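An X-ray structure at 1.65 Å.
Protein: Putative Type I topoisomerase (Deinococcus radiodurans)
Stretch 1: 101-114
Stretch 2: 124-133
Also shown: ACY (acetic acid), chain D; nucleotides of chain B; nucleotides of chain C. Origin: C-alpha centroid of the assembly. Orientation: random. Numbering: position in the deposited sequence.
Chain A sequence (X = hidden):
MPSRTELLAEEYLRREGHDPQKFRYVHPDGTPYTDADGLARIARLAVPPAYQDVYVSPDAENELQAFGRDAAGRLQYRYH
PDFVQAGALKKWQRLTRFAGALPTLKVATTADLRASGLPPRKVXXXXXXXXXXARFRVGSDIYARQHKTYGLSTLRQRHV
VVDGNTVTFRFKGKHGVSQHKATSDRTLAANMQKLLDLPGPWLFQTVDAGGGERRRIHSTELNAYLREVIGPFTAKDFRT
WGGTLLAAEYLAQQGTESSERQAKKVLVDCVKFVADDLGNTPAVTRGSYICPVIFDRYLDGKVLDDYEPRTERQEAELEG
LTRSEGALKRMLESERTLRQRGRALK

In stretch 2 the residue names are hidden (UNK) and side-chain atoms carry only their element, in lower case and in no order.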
# COMPACT_ATOMS: atom_id res chain seq x y z
N ALA A 101 4.38 -2.05 9.30
CA ALA A 101 2.92 -1.90 9.44
C ALA A 101 2.14 -2.83 8.50
O ALA A 101 0.95 -3.02 8.67
CB ALA A 101 2.49 -0.45 9.18
N LEU A 102 2.81 -3.41 7.51
CA LEU A 102 2.10 -4.21 6.52
C LEU A 102 1.56 -5.53 7.08
O LEU A 102 0.49 -5.95 6.69
CB LEU A 102 2.97 -4.47 5.29
CG LEU A 102 3.19 -3.29 4.32
CD1 LEU A 102 4.26 -3.66 3.27
CD2 LEU A 102 1.88 -2.89 3.66
N PRO A 103 2.31 -6.22 7.97
CA PRO A 103 1.71 -7.44 8.55
C PRO A 103 0.40 -7.19 9.30
O PRO A 103 -0.55 -7.98 9.18
CB PRO A 103 2.79 -7.94 9.50
CG PRO A 103 4.06 -7.36 8.95
CD PRO A 103 3.69 -6.01 8.45
N THR A 104 0.34 -6.10 10.06
CA THR A 104 -0.89 -5.70 10.73
C THR A 104 -2.00 -5.36 9.75
O THR A 104 -3.17 -5.71 9.96
CB THR A 104 -0.64 -4.55 11.70
OG1 THR A 104 0.22 -5.02 12.74
CG2 THR A 104 -1.95 -4.05 12.31
N LEU A 105 -1.64 -4.66 8.67
CA LEU A 105 -2.59 -4.39 7.59
C LEU A 105 -3.21 -5.67 7.06
O LEU A 105 -4.41 -5.73 6.85
CB LEU A 105 -1.91 -3.67 6.42
CG LEU A 105 -2.72 -3.45 5.14
CD1 LEU A 105 -3.92 -2.59 5.43
CD2 LEU A 105 -1.81 -2.85 4.05
N LYS A 106 -2.37 -6.68 6.81
CA LYS A 106 -2.83 -7.97 6.28
C LYS A 106 -3.81 -8.68 7.22
O LYS A 106 -4.81 -9.24 6.78
CB LYS A 106 -1.66 -8.89 5.97
CG LYS A 106 -0.82 -8.43 4.78
CD LYS A 106 -1.52 -8.65 3.49
CE LYS A 106 -1.68 -10.14 3.19
NZ LYS A 106 -2.60 -10.33 2.08
N VAL A 107 -3.53 -8.64 8.52
CA VAL A 107 -4.44 -9.24 9.49
C VAL A 107 -5.80 -8.54 9.45
O VAL A 107 -6.87 -9.18 9.38
CB VAL A 107 -3.84 -9.17 10.91
CG1 VAL A 107 -4.90 -9.53 11.99
CG2 VAL A 107 -2.62 -10.08 11.00
N ALA A 108 -5.77 -7.21 9.45
CA ALA A 108 -6.99 -6.42 9.44
C ALA A 108 -7.79 -6.61 8.15
O ALA A 108 -9.01 -6.81 8.19
CB ALA A 108 -6.65 -4.97 9.63
N THR A 109 -7.11 -6.57 7.00
CA THR A 109 -7.82 -6.70 5.73
C THR A 109 -8.33 -8.13 5.50
O THR A 109 -9.44 -8.31 5.01
CB THR A 109 -7.01 -6.16 4.51
OG1 THR A 109 -5.77 -6.86 4.37
CG2 THR A 109 -6.74 -4.67 4.68
N THR A 110 -7.57 -9.14 5.89
CA THR A 110 -8.07 -10.52 5.82
C THR A 110 -9.37 -10.67 6.63
O THR A 110 -10.34 -11.25 6.15
CB THR A 110 -7.01 -11.54 6.28
OG1 THR A 110 -5.93 -11.55 5.33
CG2 THR A 110 -7.60 -12.94 6.39
N ALA A 111 -9.37 -10.14 7.85
CA ALA A 111 -10.56 -10.21 8.70
C ALA A 111 -11.78 -9.65 7.98
O ALA A 111 -12.83 -10.33 7.86
CB ALA A 111 -10.32 -9.50 10.04
N ASP A 112 -11.64 -8.46 7.40
CA ASP A 112 -12.74 -7.84 6.63
C ASP A 112 -13.16 -8.64 5.39
O ASP A 112 -14.34 -8.68 5.03
CB ASP A 112 -12.36 -6.42 6.23
CG ASP A 112 -12.37 -5.44 7.42
OD1 ASP A 112 -13.23 -5.60 8.32
OD2 ASP A 112 -11.53 -4.51 7.45
N LEU A 113 -12.20 -9.30 4.74
CA LEU A 113 -12.48 -10.10 3.55
C LEU A 113 -13.28 -11.38 3.84
O LEU A 113 -13.94 -11.92 2.95
CB LEU A 113 -11.16 -10.47 2.85
CG LEU A 113 -10.43 -9.32 2.16
CD1 LEU A 113 -9.04 -9.77 1.74
CD2 LEU A 113 -11.24 -8.80 0.96
N ARG A 114 -13.21 -11.88 5.06
CA ARG A 114 -13.90 -13.13 5.42
C ARG A 114 -15.42 -12.97 5.54
O ARG A 114 -16.16 -13.97 5.60
CB ARG A 114 -13.35 -13.65 6.74
CG ARG A 114 -11.91 -14.16 6.67
CD ARG A 114 -11.57 -15.04 7.85
NE ARG A 114 -10.16 -15.37 7.91
CZ ARG A 114 -9.59 -16.35 7.20
NH1 ARG A 114 -10.30 -17.08 6.37
NH2 ARG A 114 -8.30 -16.57 7.33
N UNK A 124 -13.75 -2.30 0.61
CA UNK A 124 -12.57 -1.47 0.91
C UNK A 124 -11.30 -2.28 1.15
O UNK A 124 -10.22 -1.85 0.76
s UNK A 124 -14.18 1.85 2.83
c UNK A 124 -13.83 0.54 1.63
c UNK A 124 -12.86 -0.51 2.07
c UNK A 124 -14.90 0.93 4.17
N UNK A 125 -11.43 -3.45 1.77
CA UNK A 125 -10.29 -4.36 1.91
C UNK A 125 -9.78 -4.82 0.54
O UNK A 125 -8.56 -4.93 0.32
c UNK A 125 -10.66 -5.56 2.80
N UNK A 126 -10.70 -5.12 -0.39
CA UNK A 126 -10.33 -5.51 -1.75
C UNK A 126 -9.59 -4.36 -2.46
O UNK A 126 -8.55 -4.54 -3.12
c UNK A 126 -11.58 -5.90 -2.55
c UNK A 126 -13.68 -7.28 -2.75
c UNK A 126 -11.43 -8.39 -2.63
c UNK A 126 -12.28 -7.20 -2.15
N UNK A 127 -10.11 -3.15 -2.28
CA UNK A 127 -9.48 -1.97 -2.87
C UNK A 127 -8.10 -1.70 -2.29
O UNK A 127 -7.19 -1.34 -3.03
c UNK A 127 -11.67 -0.82 -3.50
s UNK A 127 -12.89 0.42 -2.99
c UNK A 127 -12.38 1.77 -4.05
c UNK A 127 -10.39 -0.73 -2.70
N UNK A 128 -7.94 -1.93 -0.99
CA UNK A 128 -6.67 -1.76 -0.30
C UNK A 128 -5.67 -2.80 -0.80
O UNK A 128 -4.50 -2.49 -1.02
c UNK A 128 -5.46 -1.61 1.90
c UNK A 128 -6.81 -1.84 1.22
o UNK A 128 -7.71 -0.81 1.66
N UNK A 129 -6.13 -4.02 -1.00
CA UNK A 129 -5.25 -5.03 -1.61
C UNK A 129 -4.80 -4.59 -2.99
O UNK A 129 -3.64 -4.74 -3.34
c UNK A 129 -4.96 -7.49 -2.23
n UNK A 129 -5.80 -10.56 1.22
n UNK A 129 -6.40 -11.31 -0.85
c UNK A 129 -5.91 -10.36 -0.08
n UNK A 129 -5.46 -9.22 -0.60
c UNK A 129 -5.53 -8.87 -2.01
c UNK A 129 -5.90 -6.42 -1.65
N UNK A 130 -5.70 -4.04 -3.78
CA UNK A 130 -5.31 -3.53 -5.12
C UNK A 130 -4.27 -2.38 -5.07
O UNK A 130 -3.36 -2.34 -5.88
c UNK A 130 -7.39 -4.31 -6.37
c UNK A 130 -6.64 -5.06 -7.49
c UNK A 130 -8.77 -3.85 -6.83
c UNK A 130 -6.53 -3.12 -5.92
N UNK A 131 -4.41 -1.47 -4.10
CA UNK A 131 -3.40 -0.42 -3.88
C UNK A 131 -2.04 -1.03 -3.57
O UNK A 131 -1.01 -0.60 -4.09
c UNK A 131 -3.80 0.50 -2.73
c UNK A 131 -4.86 2.42 -3.97
c UNK A 131 -5.38 2.07 -1.50
c UNK A 131 -5.03 1.39 -2.85
N UNK A 132 -2.05 -2.06 -2.73
CA UNK A 132 -0.84 -2.71 -2.28
C UNK A 132 -0.15 -3.47 -3.40
O UNK A 132 1.05 -3.28 -3.63
n UNK A 132 1.92 -5.12 0.20
c UNK A 132 0.99 -5.98 0.58
c UNK A 132 -1.19 -3.64 -1.12
c UNK A 132 1.31 -4.10 -0.51
n UNK A 132 -0.18 -5.56 0.15
c UNK A 132 -0.02 -4.38 -0.53
N UNK A 133 -0.88 -4.37 -4.07
CA UNK A 133 -0.26 -5.29 -5.01
C UNK A 133 -0.16 -4.74 -6.43
O UNK A 133 0.61 -5.27 -7.24
c UNK A 133 -0.95 -6.71 -5.01
c UNK A 133 -1.09 -7.24 -3.57
c UNK A 133 -2.29 -6.68 -5.71
C ACY D . -3.48 -6.61 1.13
O ACY D . -4.45 -7.39 1.30
OXT ACY D . -2.54 -6.86 0.35
CH3 ACY D . -3.46 -5.32 1.91
P DG B 9 -13.65 -15.10 -0.24
OP1 DG B 9 -14.27 -13.78 -0.52
OP2 DG B 9 -13.39 -16.04 -1.35
O5' DG B 9 -12.27 -14.93 0.54
C5' DG B 9 -12.18 -14.11 1.68
C4' DG B 9 -11.01 -14.51 2.55
O4' DG B 9 -11.16 -15.84 3.12
C3' DG B 9 -9.69 -14.61 1.80
O3' DG B 9 -8.67 -14.09 2.64
C2' DG B 9 -9.56 -16.09 1.42
C1' DG B 9 -10.15 -16.77 2.63
N9 DG B 9 -10.92 -17.99 2.43
C8 DG B 9 -11.84 -18.22 1.46
N7 DG B 9 -12.46 -19.36 1.55
C5 DG B 9 -11.92 -19.92 2.69
C6 DG B 9 -12.20 -21.16 3.31
O6 DG B 9 -13.01 -22.03 2.99
N1 DG B 9 -11.42 -21.32 4.43
C2 DG B 9 -10.50 -20.43 4.91
N2 DG B 9 -9.83 -20.76 6.03
N3 DG B 9 -10.25 -19.27 4.36
C4 DG B 9 -10.97 -19.10 3.24
P DC B 10 -7.19 -13.91 2.07
OP1 DC B 10 -6.51 -12.90 2.88
OP2 DC B 10 -7.19 -13.72 0.60
O5' DC B 10 -6.48 -15.30 2.35
C5' DC B 10 -6.29 -15.72 3.72
C4' DC B 10 -5.81 -17.15 3.74
O4' DC B 10 -6.87 -18.04 3.27
C3' DC B 10 -4.59 -17.45 2.87
O3' DC B 10 -3.74 -18.37 3.51
C2' DC B 10 -5.19 -18.10 1.64
C1' DC B 10 -6.27 -18.92 2.32
N1 DC B 10 -7.34 -19.43 1.44
C2 DC B 10 -8.01 -20.59 1.85
O2 DC B 10 -7.68 -21.14 2.92
N3 DC B 10 -8.98 -21.10 1.06
C4 DC B 10 -9.29 -20.50 -0.09
N4 DC B 10 -10.27 -21.04 -0.82
C5 DC B 10 -8.63 -19.31 -0.52
C6 DC B 10 -7.66 -18.83 0.27
P DT C 7 -11.36 -13.10 12.99
OP1 DT C 7 -10.52 -11.88 12.82
OP2 DT C 7 -11.61 -13.63 14.36
O5' DT C 7 -12.74 -12.84 12.26
C5' DT C 7 -12.71 -12.20 11.00
C4' DT C 7 -14.02 -12.38 10.28
O4' DT C 7 -14.29 -13.80 10.08
C3' DT C 7 -15.22 -11.85 11.02
O3' DT C 7 -15.28 -10.44 10.88
C2' DT C 7 -16.35 -12.59 10.33
C1' DT C 7 -15.70 -13.91 10.00
N1 DT C 7 -16.08 -15.04 10.91
C2 DT C 7 -17.18 -15.76 10.51
O2 DT C 7 -17.83 -15.49 9.54
N3 DT C 7 -17.50 -16.81 11.30
C4 DT C 7 -16.84 -17.21 12.42
O4 DT C 7 -17.25 -18.19 13.01
C5 DT C 7 -15.69 -16.42 12.83
C7 DT C 7 -14.91 -16.78 14.06
C6 DT C 7 -15.35 -15.37 12.04
O HOH W 1 -4.87 -9.35 3.73
O HOH W 2 -7.10 -7.12 1.53

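Position 124 carries two carbons, a sulfur and a terminal carbon in an unbranched chain; its nearest approach to stretch 1 is 6.8 Å, CB to Asp112 OD2, too far for contact. The thioether identifies Met124. Position 125 has a single side-chain carbon, CB, pointing toward stretch 1, 3.7 Å from Thr109 O, 3.9 Å from Asp112 CB and 3.8 Å from Leu113 CD2. A lone carbon means Ala125. At position 126 four carbons fork at the second, and one tip lies 3.6 Å from Leu113 CD2. The fork after a methylene gives Leu126; its CA-to-CB bond points away from stretch 1, but the end of the side chain comes nearer. Position 127 repeats the unbranched sulfur pattern, out of reach of stretch 1: Met127.

Position 128 shows one carbon bearing an oxygen and a carbon, the carbon 4.0 Å from Leu105 CD1. This is Thr128; its OG1 donates to Met124 O at 2.9 Å, and its methyl faces the other helix. Position 129 has three carbons, a nitrogen, then a carbon carrying two more nitrogens, one of them 3.4 Å from Leu113 CD1. That planar end is a guanidinium, hence Arg129. Positions 130 and 131 each have four carbons forked at the second and make no contact with stretch 1: Leu130 and Leu131. Position 132 has one carbon and then a five-membered ring of three carbons and two nitrogens, with Leu102 CD2 over one face. The ring is an imidazole, so the residue is His132; its NE2 is 4.1 Å from Leu102 CD2. Position 133, a carbon bearing two carbons, branches at CB and is Val133, clear of stretch 1.

The helices run at 139° between their N-to-C directions, with axes 9.0 Å apart at closest approach. The small side chain of Ala125 lets the backbones come close, Thr109 CA to Ala125 CA being 5.1 Å. Leu113 CD2 supplies apolar packing, 3.8 Å from Ala125 CB and 3.6 Å from Leu126 CD2, and no direct hydrogen bond crosses the interface. Polar linkage runs through other groups. Lys106 NZ and Arg129 NH2, both donors of like charge, sit 3.3 Å apart without bonding; water 1 accepts from both, at 3.0 Å from Lys106 NZ and 2.9 Å from Arg129 NH2, and donates to Thr109 OG1 at 2.7 Å. The acetate is probably from the crystallisation liquor. Arg129 NE donates to ACY O at 2.8 Å, and His132 ND1 donates to ACY OXT at 2.7 Å. Arg129 NH1 and NH2 also grip the phosphate of DC10 through OP2 (2.9 Å) and OP1 (3.0 Å), respectively, consistent with a topoisomerase holding DNA.

Stretch 2, residues 124-133: MALMTRLLHV
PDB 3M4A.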